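Local coordinates for protein superoxide dismutase [Ni] (Streptomyces coelicolor, PDB 1T6U) that catalyses the dismutation of superoxide to hydrogen peroxide and oxygen at a nickel centre, working as a hollow homohexamer of four-helix-bundle subunits, at residues A[72-75]-A[76-79]; A[10-13]-A[14-18]. The protein carries 1 engineered substitution. All blocks are in the same frame, centred on the assembly; numbering follows the deposited sequence. Where two conformers were deposited one is given.

Contact 1. Residues A[72-75]-A[76-79]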
loop_
_atom_site.group_PDB
_atom_site.type_symbol
_atom_site.label_atom_id
_atom_site.label_comp_id
_atom_site.label_asym_id
_atom_site.label_seq_id
_atom_site.Cartn_x
_atom_site.Cartn_y
_atom_site.Cartn_z
ATOM N N PRO A 72 33.412 -4.515 8.773
ATOM C CA PRO A 72 32.894 -4.348 10.117
ATOM C C PRO A 72 32.149 -3.043 10.373
ATOM O O PRO A 72 31.398 -2.933 11.359
ATOM C CB PRO A 72 34.159 -4.391 10.998
ATOM C CG PRO A 72 35.299 -4.094 10.068
ATOM C CD PRO A 72 34.884 -4.624 8.705
ATOM N N GLU A 73 32.338 -2.063 9.512
ATOM C CA GLU A 73 31.664 -0.775 9.563
ATOM C C GLU A 73 30.315 -0.786 8.887
ATOM O O GLU A 73 29.604 0.213 8.997
ATOM C CB GLU A 73 32.533 0.271 8.835
ATOM C CG GLU A 73 32.457 0.170 7.315
ATOM C CD GLU A 73 33.466 -0.707 6.615
ATOM O OE1 GLU A 73 33.910 -1.736 7.187
ATOM O OE2 GLU A 73 33.788 -0.320 5.458
ATOM N N LEU A 74 29.938 -1.833 8.199
ATOM C CA LEU A 74 28.753 -1.882 7.356
ATOM C C LEU A 74 27.455 -1.784 8.125
ATOM O O LEU A 74 26.533 -1.061 7.756
ATOM C CB LEU A 74 28.793 -3.177 6.521
ATOM C CG LEU A 74 27.617 -3.306 5.546
ATOM C CD1 LEU A 74 27.444 -2.081 4.636
ATOM C CD2 LEU A 74 27.761 -4.558 4.682
ATOM N N HIS A 75 27.372 -2.482 9.262
ATOM C CA HIS A 75 26.177 -2.325 10.089
ATOM C C HIS A 75 25.900 -0.880 10.462
ATOM O O HIS A 75 24.776 -0.403 10.312
ATOM C CB HIS A 75 26.304 -3.147 11.388
ATOM C CG HIS A 75 26.144 -4.611 11.255
ATOM N ND1 HIS A 75 25.315 -5.206 10.339
ATOM C CD2 HIS A 75 26.694 -5.627 11.951
ATOM C CE1 HIS A 75 25.378 -6.541 10.482
ATOM N NE2 HIS A 75 26.223 -6.811 11.462
ATOM N N GLN A 76 26.914 -0.192 10.985
ATOM C CA GLN A 76 26.770 1.215 11.384
ATOM C C GLN A 76 26.553 2.103 10.184
ATOM O O GLN A 76 25.798 3.097 10.296
ATOM C CB GLN A 76 27.973 1.706 12.182
ATOM C CG GLN A 76 27.756 3.078 12.791
ATOM C CD GLN A 76 26.704 3.114 13.863
ATOM O OE1 GLN A 76 26.711 2.321 14.805
ATOM N NE2 GLN A 76 25.752 4.040 13.749
ATOM N N LEU A 77 27.166 1.781 9.063
ATOM C CA LEU A 77 26.924 2.542 7.853
ATOM C C LEU A 77 25.457 2.467 7.451
ATOM O O LEU A 77 24.851 3.501 7.133
ATOM C CB LEU A 77 27.825 2.040 6.741
ATOM C CG LEU A 77 27.524 2.598 5.338
ATOM C CD1 LEU A 77 27.735 4.095 5.336
ATOM C CD2 LEU A 77 28.427 1.858 4.360
ATOM N N VAL A 78 24.872 1.273 7.460
ATOM C CA VAL A 78 23.458 1.183 7.051
ATOM C C VAL A 78 22.584 1.962 8.040
ATOM O O VAL A 78 21.670 2.680 7.641
ATOM C CB VAL A 78 23.037 -0.278 6.929
ATOM C CG1 VAL A 78 21.533 -0.401 6.741
ATOM C CG2 VAL A 78 23.782 -0.966 5.769
ATOM N N ASN A 79 22.897 1.835 9.339
ATOM C CA ASN A 79 22.118 2.568 10.353
ATOM C C ASN A 79 22.202 4.075 10.133
ATOM O O ASN A 79 21.175 4.740 10.183
ATOM C CB ASN A 79 22.528 2.231 11.782
ATOM C CG ASN A 79 21.471 2.609 12.806
ATOM O OD1 ASN A 79 21.534 3.710 13.395
ATOM N ND2 ASN A 79 20.531 1.705 13.024
HETATM O O HOH W 1 29.205 -1.592 12.198
#

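Contact 2. Residues A[10-13]-A[14-18]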
loop_
_atom_site.group_PDB
_atom_site.type_symbol
_atom_site.label_atom_id
_atom_site.label_comp_id
_atom_site.label_asym_id
_atom_site.label_seq_id
_atom_site.Cartn_x
_atom_site.Cartn_y
_atom_site.Cartn_z
ATOM N N ASP A 10 20.043 -4.184 -6.474
ATOM C CA ASP A 10 20.857 -3.086 -6.970
ATOM C C ASP A 10 20.592 -1.894 -6.070
ATOM O O ASP A 10 19.427 -1.490 -5.937
ATOM C CB ASP A 10 20.552 -2.765 -8.415
ATOM C CG ASP A 10 21.565 -1.873 -9.082
ATOM O OD1 ASP A 10 22.090 -0.980 -8.412
ATOM O OD2 ASP A 10 21.866 -2.033 -10.288
ATOM N N PRO A 11 21.632 -1.336 -5.462
ATOM C CA PRO A 11 21.478 -0.110 -4.692
ATOM C C PRO A 11 20.897 1.053 -5.491
ATOM O O PRO A 11 20.447 2.016 -4.855
ATOM C CB PRO A 11 22.891 0.234 -4.258
ATOM C CG PRO A 11 23.624 -1.042 -4.304
ATOM C CD PRO A 11 23.033 -1.812 -5.443
ATOM N N ALA A 12 20.846 0.997 -6.803
ATOM C CA ALA A 12 20.160 1.985 -7.606
ATOM C C ALA A 12 18.719 2.209 -7.215
ATOM O O ALA A 12 18.189 3.294 -7.399
ATOM C CB ALA A 12 20.105 1.507 -9.045
ATOM N N GLN A 13 18.001 1.226 -6.663
ATOM C CA GLN A 13 16.625 1.435 -6.234
ATOM C C GLN A 13 16.588 2.487 -5.132
ATOM O O GLN A 13 15.788 3.418 -5.220
ATOM C CB GLN A 13 15.946 0.129 -5.771
ATOM C CG GLN A 13 15.911 -0.975 -6.817
ATOM C CD GLN A 13 14.969 -2.090 -6.401
ATOM O OE1 GLN A 13 15.304 -2.978 -5.577
ATOM N NE2 GLN A 13 13.769 -2.088 -6.972
ATOM N N ALA A 14 17.470 2.324 -4.139
ATOM C CA ALA A 14 17.596 3.323 -3.093
ATOM C C ALA A 14 18.100 4.647 -3.649
ATOM O O ALA A 14 17.578 5.734 -3.301
ATOM C CB ALA A 14 18.563 2.843 -2.011
ATOM N N ARG A 15 19.130 4.615 -4.513
ATOM C CA ARG A 15 19.693 5.830 -5.051
ATOM C C ARG A 15 18.680 6.697 -5.805
ATOM O O ARG A 15 18.619 7.920 -5.608
ATOM C CB ARG A 15 20.859 5.500 -6.023
ATOM C CG ARG A 15 21.583 6.783 -6.465
ATOM C CD ARG A 15 22.655 6.494 -7.479
ATOM N NE ARG A 15 21.970 6.188 -8.745
ATOM C CZ ARG A 15 22.088 5.036 -9.386
ATOM N NH1 ARG A 15 22.860 4.050 -8.929
ATOM N NH2 ARG A 15 21.385 4.944 -10.511
ATOM N N ILE A 16 17.869 6.053 -6.661
ATOM C CA ILE A 16 16.972 6.896 -7.450
ATOM C C ILE A 16 15.931 7.527 -6.560
ATOM O O ILE A 16 15.572 8.679 -6.801
ATOM C CB ILE A 16 16.356 6.020 -8.571
ATOM C CG1 ILE A 16 17.394 5.449 -9.541
ATOM C CG2 ILE A 16 15.238 6.775 -9.272
ATOM C CD1 ILE A 16 17.036 4.202 -10.333
ATOM N N GLU A 17 15.472 6.853 -5.510
ATOM C CA GLU A 17 14.492 7.498 -4.604
ATOM C C GLU A 17 15.179 8.623 -3.849
ATOM O O GLU A 17 14.557 9.676 -3.689
ATOM C CB GLU A 17 13.828 6.490 -3.673
ATOM C CG GLU A 17 13.001 5.429 -4.381
ATOM C CD GLU A 17 11.850 6.022 -5.169
ATOM O OE1 GLU A 17 11.213 5.262 -5.904
ATOM O OE2 GLU A 17 11.587 7.249 -5.040
ATOM N N ALA A 18 16.433 8.437 -3.396
ATOM C CA ALA A 18 17.135 9.522 -2.722
ATOM C C ALA A 18 17.405 10.675 -3.665
ATOM O O ALA A 18 17.380 11.846 -3.257
ATOM C CB ALA A 18 18.363 8.919 -2.048
HETATM O O HOH W 2 18.445 -0.753 -3.508
#

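Contact 1. Residues A[72-75]-A[76-79]
Leu74 meets Leu77 and Val78 in the first turn of helix 74-89, one of the helices of the four-helix bundle. The pairs are three and four residues apart, so the packing is local to one face of the helix. Leu74 does the touching with one branch: its CD1 lies 4.0 Å from CG2 of Val78 and 4.1 Å from CD2 of Leu77. The Leu74 side chain crosses both neighbours at a slant. In Val78, CG1 stands anti to the backbone N (chi1 170°). That places CG2 beside the N, on the side of the preceding turn, where it packs on both the Leu74 CD1 methyl and the Leu74 carbonyl oxygen. Leu77 faces helix 94-115, and Val78 faces helix 34-62, so the small cluster joins this helix start to the bundle core. His75 and Gln76 reach toward the second subunit. His75 ND1 is hydrogen-bonded to Trp59 NE1 and the ring stacks on Phe68, while its NE2 bonds to Gln76 OE1 of the second subunit. The same bond runs the other way, from His75 NE2 of the second subunit to Gln76 OE1, while Gln76 NE2 bonds to Asp80. Backbone bonds run from Leu77 N to Glu73 O and from Val78 N to Leu74 O. One water donates to Pro72 O at 2.7 Å and accepts from Gln76 N at 2.9 Å.

Contact 2. Residues A[10-13]-A[14-18]
This is a local contact at the N-terminal end of helix 12-30, where the chain leaves the nickel-binding N-terminal segment and enters the bundle. Arg15 folds back over Ala12, with one face of its guanidinium over Ala12 CA. NH1 comes to 3.6 Å from that CA, and NH1 and NH2 both border Ala12 CB. The chain runs straight to CG and CD, then bends at chi3 (74°), which turns the flat group back toward the helix start. Its NE forms a salt bridge with Glu19. With an alanine in place of Arg15, the Glu19 carboxylate would probably lose its salt-bridge mate and Ala12 CA and CB the flat group lying over them. Ile16 N donates to Ala12 O at 2.9 Å. Asp10 OD1 accepts from Ala12 N at 2.8 Å, approached from above the carboxylate plane. A water links Asp10 O to Ala14 N. Gln13 and Glu17 turn toward the third subunit. Glu17 OE2 bonds to NE2 of His1 of the third subunit and forms a salt bridge with Arg47 of its own chain. The aspartate before the first turn, bonded to the backbone N-H of Ala12, is a helix-capping motif, here beside a nickel site whose ligand His1, in the third subunit, is held by Glu17 from the second shell.

Contact 1 and contact 2 each lie at the start of a bundle helix, 74-89 and 12-30. Their centres are 18 Å apart and their nearest atoms about 10 Å, so they do not touch. Helices 34-62 and 94-115 connect them: each contact packs on both, and Val55 is met by Val78 of contact 1 and Ala14 of contact 2. They face different neighbours, contact 1 the second subunit and contact 2 the third. Only contact 2 approaches the metal. The side chain of Glu17 is about 7 Å from a bound nickel ion, and that of Gln13 is about 4 Å from that of the nickel ligand His1.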